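Local coordinates for ftsY (Mycoplasma mycoides, PDB 1ZU4), which belongs to the SRP54-type GTPase family as the bacterial receptor of the signal recognition particle, pairing a helical bundle domain with a P-loop GTPase domain, at residues Y29-E41 / V61-I74. Numbering follows the deposited sequence.
Sequences YKQADDEFFEELE and VRKKTKRDTSFENI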
loop_
_atom_site.group_PDB
_atom_site.type_symbol
_atom_site.label_atom_id
_atom_site.label_comp_id
_atom_site.label_asym_id
_atom_site.label_seq_id
_atom_site.Cartn_x
_atom_site.Cartn_y
_atom_site.Cartn_z
ATOM N N TYR A 29 -20.156 -15.766 25.308
ATOM C CA TYR A 29 -21.228 -15.076 24.573
ATOM C C TYR A 29 -22.600 -15.643 24.907
ATOM O O TYR A 29 -22.865 -16.847 24.751
ATOM C CB TYR A 29 -21.013 -15.067 23.057
ATOM C CG TYR A 29 -22.134 -14.368 22.269
ATOM C CD1 TYR A 29 -22.183 -12.980 22.153
ATOM C CD2 TYR A 29 -23.156 -15.109 21.659
ATOM C CE1 TYR A 29 -23.213 -12.349 21.441
ATOM C CE2 TYR A 29 -24.180 -14.497 20.942
ATOM C CZ TYR A 29 -24.202 -13.117 20.836
ATOM O OH TYR A 29 -25.220 -12.520 20.115
ATOM N N LYS A 30 -23.472 -14.730 25.334
ATOM C CA LYS A 30 -24.844 -15.024 25.707
ATOM C C LYS A 30 -25.755 -14.227 24.782
ATOM O O LYS A 30 -26.330 -14.807 23.863
ATOM C CB LYS A 30 -25.062 -14.666 27.175
ATOM C CG LYS A 30 -24.296 -15.602 28.105
ATOM C CD LYS A 30 -24.267 -15.099 29.527
ATOM C CE LYS A 30 -23.194 -15.827 30.309
ATOM N NZ LYS A 30 -21.879 -15.111 30.196
ATOM N N GLN A 31 -25.821 -12.901 24.976
ATOM C CA GLN A 31 -26.637 -11.987 24.118
ATOM C C GLN A 31 -25.816 -10.809 23.575
ATOM O O GLN A 31 -24.855 -10.428 24.197
ATOM C CB GLN A 31 -27.846 -11.458 24.914
ATOM C CG GLN A 31 -28.961 -12.480 24.980
ATOM C CD GLN A 31 -30.289 -11.944 25.454
ATOM O OE1 GLN A 31 -30.363 -10.965 26.201
ATOM N NE2 GLN A 31 -31.367 -12.622 25.048
ATOM N N ALA A 32 -26.208 -10.256 22.415
ATOM C CA ALA A 32 -25.586 -9.067 21.813
ATOM C C ALA A 32 -26.078 -7.802 22.521
ATOM O O ALA A 32 -26.772 -6.989 21.945
ATOM C CB ALA A 32 -25.915 -8.991 20.301
ATOM N N ASP A 33 -25.725 -7.668 23.786
ATOM C CA ASP A 33 -26.186 -6.572 24.621
ATOM C C ASP A 33 -25.054 -5.540 24.802
ATOM O O ASP A 33 -23.946 -5.741 24.312
ATOM C CB ASP A 33 -26.680 -7.126 25.974
ATOM C CG ASP A 33 -25.610 -7.959 26.724
ATOM O OD1 ASP A 33 -24.384 -7.850 26.466
ATOM O OD2 ASP A 33 -26.003 -8.722 27.626
ATOM N N ASP A 34 -25.319 -4.453 25.519
ATOM C CA ASP A 34 -24.276 -3.446 25.755
ATOM C C ASP A 34 -22.972 -4.018 26.308
ATOM O O ASP A 34 -21.894 -3.703 25.801
ATOM C CB ASP A 34 -24.806 -2.294 26.617
ATOM C CG ASP A 34 -25.909 -1.504 25.909
ATOM O OD1 ASP A 34 -25.976 -1.524 24.650
ATOM O OD2 ASP A 34 -26.735 -0.869 26.603
ATOM N N GLU A 35 -23.046 -4.878 27.323
ATOM C CA GLU A 35 -21.825 -5.485 27.844
ATOM C C GLU A 35 -21.058 -6.252 26.740
ATOM O O GLU A 35 -19.831 -6.230 26.721
ATOM C CB GLU A 35 -22.125 -6.409 29.020
ATOM C CG GLU A 35 -20.981 -6.510 29.976
ATOM C CD GLU A 35 -21.335 -7.329 31.195
ATOM O OE1 GLU A 35 -22.296 -6.954 31.907
ATOM O OE2 GLU A 35 -20.646 -8.349 31.434
ATOM N N PHE A 36 -21.789 -6.919 25.836
ATOM C CA PHE A 36 -21.139 -7.603 24.705
ATOM C C PHE A 36 -20.397 -6.610 23.803
ATOM O O PHE A 36 -19.272 -6.900 23.358
ATOM C CB PHE A 36 -22.123 -8.438 23.875
ATOM C CG PHE A 36 -21.596 -8.790 22.524
ATOM C CD1 PHE A 36 -20.605 -9.771 22.390
ATOM C CD2 PHE A 36 -22.015 -8.078 21.382
ATOM C CE1 PHE A 36 -20.078 -10.092 21.125
ATOM C CE2 PHE A 36 -21.500 -8.387 20.122
ATOM C CZ PHE A 36 -20.512 -9.383 19.996
ATOM N N PHE A 37 -21.047 -5.478 23.488
ATOM C CA PHE A 37 -20.380 -4.472 22.674
ATOM C C PHE A 37 -19.121 -3.890 23.325
ATOM O O PHE A 37 -18.175 -3.598 22.645
ATOM C CB PHE A 37 -21.354 -3.444 22.084
ATOM C CG PHE A 37 -22.198 -4.013 20.978
ATOM C CD1 PHE A 37 -23.498 -4.455 21.229
ATOM C CD2 PHE A 37 -21.667 -4.198 19.704
ATOM C CE1 PHE A 37 -24.262 -5.026 20.229
ATOM C CE2 PHE A 37 -22.445 -4.757 18.684
ATOM C CZ PHE A 37 -23.730 -5.178 18.947
ATOM N N GLU A 38 -19.073 -3.842 24.655
ATOM C CA GLU A 38 -17.856 -3.414 25.340
ATOM C C GLU A 38 -16.733 -4.409 25.112
ATOM O O GLU A 38 -15.585 -4.011 24.928
ATOM C CB GLU A 38 -18.079 -3.277 26.849
ATOM C CG GLU A 38 -19.047 -2.213 27.257
ATOM C CD GLU A 38 -19.396 -2.334 28.736
ATOM O OE1 GLU A 38 -18.516 -2.761 29.527
ATOM O OE2 GLU A 38 -20.548 -2.002 29.099
ATOM N N GLU A 39 -17.082 -5.702 25.171
ATOM C CA GLU A 39 -16.108 -6.769 24.966
ATOM C C GLU A 39 -15.670 -6.737 23.519
ATOM O O GLU A 39 -14.505 -6.872 23.254
ATOM C CB GLU A 39 -16.683 -8.159 25.267
ATOM C CG GLU A 39 -17.133 -8.421 26.712
ATOM C CD GLU A 39 -16.002 -8.405 27.718
ATOM O OE1 GLU A 39 -14.822 -8.588 27.338
ATOM O OE2 GLU A 39 -16.309 -8.184 28.908
ATOM N N LEU A 40 -16.614 -6.580 22.583
ATOM C CA LEU A 40 -16.231 -6.549 21.181
ATOM C C LEU A 40 -15.297 -5.383 20.895
ATOM O O LEU A 40 -14.278 -5.521 20.173
ATOM C CB LEU A 40 -17.463 -6.498 20.290
ATOM C CG LEU A 40 -17.205 -6.198 18.788
ATOM C CD1 LEU A 40 -16.570 -7.389 18.125
ATOM C CD2 LEU A 40 -18.516 -5.815 18.067
ATOM N N GLU A 41 -15.607 -4.236 21.498
ATOM C CA GLU A 41 -14.825 -3.012 21.285
ATOM C C GLU A 41 -13.414 -3.221 21.755
ATOM O O GLU A 41 -12.475 -2.793 21.109
ATOM C CB GLU A 41 -15.510 -1.825 21.996
ATOM C CG GLU A 41 -16.625 -1.245 21.142
ATOM C CD GLU A 41 -17.615 -0.368 21.891
ATOM O OE1 GLU A 41 -17.411 0.027 23.066
ATOM O OE2 GLU A 41 -18.621 -0.084 21.268
ATOM N N VAL A 61 -21.952 -3.004 13.497
ATOM C CA VAL A 61 -22.345 -4.325 14.015
ATOM C C VAL A 61 -23.618 -4.168 14.899
ATOM O O VAL A 61 -24.580 -4.906 14.763
ATOM C CB VAL A 61 -21.243 -4.978 14.855
ATOM C CG1 VAL A 61 -21.782 -6.266 15.528
ATOM C CG2 VAL A 61 -20.004 -5.335 13.991
ATOM N N ARG A 62 -23.640 -3.140 15.735
ATOM C CA ARG A 62 -24.793 -2.899 16.601
ATOM C C ARG A 62 -26.045 -2.606 15.770
ATOM O O ARG A 62 -27.137 -3.043 16.099
ATOM C CB ARG A 62 -24.444 -1.803 17.628
ATOM C CG ARG A 62 -25.681 -1.261 18.286
ATOM C CD ARG A 62 -25.526 -0.843 19.718
ATOM N NE ARG A 62 -24.213 -0.498 20.279
ATOM C CZ ARG A 62 -23.989 -0.652 21.588
ATOM N NH1 ARG A 62 -24.952 -1.173 22.326
ATOM N NH2 ARG A 62 -22.831 -0.320 22.164
ATOM N N LYS A 63 -25.876 -1.919 14.646
ATOM C CA LYS A 63 -26.994 -1.613 13.774
ATOM C C LYS A 63 -27.577 -2.832 13.059
ATOM O O LYS A 63 -28.790 -2.934 12.876
ATOM C CB LYS A 63 -26.566 -0.584 12.739
ATOM C CG LYS A 63 -27.763 0.056 12.065
ATOM C CD LYS A 63 -27.523 1.546 11.898
ATOM C CE LYS A 63 -26.781 1.788 10.607
ATOM N NZ LYS A 63 -27.669 1.376 9.471
ATOM N N LYS A 64 -26.692 -3.736 12.646
ATOM C CA LYS A 64 -27.035 -4.951 11.882
ATOM C C LYS A 64 -27.627 -6.068 12.745
ATOM O O LYS A 64 -28.128 -7.088 12.243
ATOM C CB LYS A 64 -25.755 -5.457 11.203
ATOM C CG LYS A 64 -25.313 -4.585 10.057
ATOM C CD LYS A 64 -23.866 -4.770 9.647
ATOM C CE LYS A 64 -23.395 -3.526 8.880
ATOM N NZ LYS A 64 -23.974 -3.459 7.487
ATOM N N THR A 65 -27.563 -5.934 14.057
ATOM C CA THR A 65 -27.805 -7.142 14.850
ATOM C C THR A 65 -28.848 -6.909 15.940
ATOM O O THR A 65 -29.150 -5.791 16.244
ATOM C CB THR A 65 -26.512 -7.632 15.541
ATOM O OG1 THR A 65 -25.952 -6.576 16.294
ATOM C CG2 THR A 65 -25.428 -8.094 14.531
ATOM N N LYS A 66 -29.323 -7.987 16.568
ATOM C CA LYS A 66 -30.224 -7.889 17.693
ATOM C C LYS A 66 -29.585 -8.616 18.874
ATOM O O LYS A 66 -28.629 -9.372 18.691
ATOM C CB LYS A 66 -31.592 -8.495 17.356
ATOM C CG LYS A 66 -32.313 -7.830 16.232
ATOM C CD LYS A 66 -32.487 -6.334 16.473
ATOM C CE LYS A 66 -33.454 -5.750 15.462
ATOM N NZ LYS A 66 -33.870 -4.389 15.831
ATOM N N ARG A 67 -30.099 -8.395 20.075
ATOM C CA ARG A 67 -29.579 -9.084 21.275
ATOM C C ARG A 67 -29.632 -10.619 21.143
ATOM O O ARG A 67 -28.801 -11.307 21.721
ATOM C CB ARG A 67 -30.369 -8.660 22.519
ATOM C CG ARG A 67 -31.809 -9.143 22.441
ATOM C CD ARG A 67 -32.693 -8.790 23.638
ATOM N NE ARG A 67 -34.102 -8.890 23.237
ATOM C CZ ARG A 67 -34.729 -10.029 22.910
ATOM N NH1 ARG A 67 -34.098 -11.209 22.950
ATOM N NH2 ARG A 67 -36.007 -9.988 22.551
ATOM N N ASP A 68 -30.634 -11.126 20.410
ATOM C CA ASP A 68 -30.838 -12.564 20.160
ATOM C C ASP A 68 -30.097 -13.134 18.953
ATOM O O ASP A 68 -30.235 -14.328 18.636
ATOM C CB ASP A 68 -32.324 -12.831 19.931
ATOM C CG ASP A 68 -32.916 -11.974 18.785
ATOM O OD1 ASP A 68 -33.401 -10.838 19.063
ATOM O OD2 ASP A 68 -32.919 -12.450 17.609
ATOM N N THR A 69 -29.333 -12.303 18.248
ATOM C CA THR A 69 -28.547 -12.784 17.119
ATOM C C THR A 69 -27.612 -13.947 17.612
ATOM O O THR A 69 -27.039 -13.896 18.713
ATOM C CB THR A 69 -27.831 -11.583 16.370
ATOM O OG1 THR A 69 -28.835 -10.706 15.802
ATOM C CG2 THR A 69 -26.949 -12.047 15.240
ATOM N N SER A 70 -27.543 -15.018 16.823
ATOM C CA SER A 70 -26.635 -16.128 17.098
ATOM C C SER A 70 -25.237 -15.585 16.954
ATOM O O SER A 70 -25.042 -14.658 16.181
ATOM C CB SER A 70 -26.823 -17.218 16.055
ATOM O OG SER A 70 -26.611 -16.685 14.754
ATOM N N PHE A 71 -24.255 -16.170 17.641
ATOM C CA PHE A 71 -22.875 -15.701 17.474
ATOM C C PHE A 71 -22.336 -15.816 16.045
ATOM O O PHE A 71 -21.438 -15.080 15.648
ATOM C CB PHE A 71 -21.920 -16.337 18.483
ATOM C CG PHE A 71 -20.606 -15.621 18.583
ATOM C CD1 PHE A 71 -20.526 -14.344 19.159
ATOM C CD2 PHE A 71 -19.452 -16.194 18.082
ATOM C CE1 PHE A 71 -19.321 -13.681 19.251
ATOM C CE2 PHE A 71 -18.265 -15.500 18.158
ATOM C CZ PHE A 71 -18.202 -14.268 18.753
ATOM N N GLU A 72 -22.891 -16.729 15.275
ATOM C CA GLU A 72 -22.532 -16.875 13.863
ATOM C C GLU A 72 -22.963 -15.659 13.041
ATOM O O GLU A 72 -22.257 -15.200 12.128
ATOM C CB GLU A 72 -23.191 -18.139 13.275
ATOM C CG GLU A 72 -22.452 -19.442 13.555
ATOM C CD GLU A 72 -21.119 -19.520 12.825
ATOM O OE1 GLU A 72 -21.131 -19.730 11.574
ATOM O OE2 GLU A 72 -20.065 -19.371 13.508
ATOM N N ASN A 73 -24.138 -15.149 13.345
ATOM C CA ASN A 73 -24.639 -13.979 12.653
ATOM C C ASN A 73 -23.946 -12.695 13.099
ATOM O O ASN A 73 -23.895 -11.739 12.332
ATOM C CB ASN A 73 -26.170 -13.907 12.739
ATOM C CG ASN A 73 -26.868 -14.843 11.708
ATOM O OD1 ASN A 73 -26.337 -15.107 10.618
ATOM N ND2 ASN A 73 -28.049 -15.327 12.057
ATOM N N ILE A 74 -23.381 -12.676 14.314
ATOM C CA ILE A 74 -22.602 -11.490 14.758
ATOM C C ILE A 74 -21.310 -11.396 13.921
ATOM O O ILE A 74 -20.912 -10.310 13.464
ATOM C CB ILE A 74 -22.246 -11.528 16.234
ATOM C CG1 ILE A 74 -23.401 -10.997 17.082
ATOM C CG2 ILE A 74 -21.048 -10.601 16.539
ATOM C CD1 ILE A 74 -24.126 -12.026 17.733
HETATM O O HOH W 1 -27.485 -6.210 19.025
HETATM O O HOH W 2 -22.053 -1.001 25.034
#
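Phe37 meets Arg62 where helix 34-46 runs beside the end of helix 51-64, and Arg62 lies over one face of the ring, touching it with CB and with its guanidinium. CB of Arg62 sits 3.9 Å from the centroid of the Phe37 ring in a CH-pi contact, and bends at chi2 and chi3 bring the guanidinium into a stack on the same face, the planes 25° apart. Arginine suits this place because its aliphatic part packs on the ring while the edge of the guanidinium still offers N-H groups: Arg62 NH1 forms a salt bridge with Asp34 OD1 at 2.6 Å, the oxygen near the guanidinium plane but the N-H...O angle bent to 131°, and Arg62 NH2 reaches a water that also bonds Asp34 O. The other face of Phe37 rests on Phe36, while Val61 CG1 and Thr65 OG1 stand at its edge, the hydroxyl being held by a bond to Val61 O.

Between the two loops, Ala32 N donates to Arg67 O at 2.9 Å. Ala32 is the centre of an inverse gamma turn, and its small methyl suits backbones this close, with Ala32 CB 3.2 Å from Lys66 O. A second water joins Ala32 O to Thr65 OG1.

With CG anti to the backbone N (chi1 179°), Tyr29 carries its ring to Phe71 and its hydroxyl, less surely placed, toward Thr69 O, to which it donates. Phe71 CD1 lies over one face, 3.5 Å from Tyr29 CG. Phe36 CZ packs on Ile74 CG2 at 3.7 Å, and Leu25 of helix 12-27 also touches Phe36.

Asp33 and Ser70 are N-caps, accepting from Phe36 N and Asn73 N in the first turns of helices 34-46 and 71-87. Aromatic and aliphatic side chains thus pack these loops together at the end of the helical bundle far from the GTPase domain, in the N domain characteristic of SRP54-type proteins.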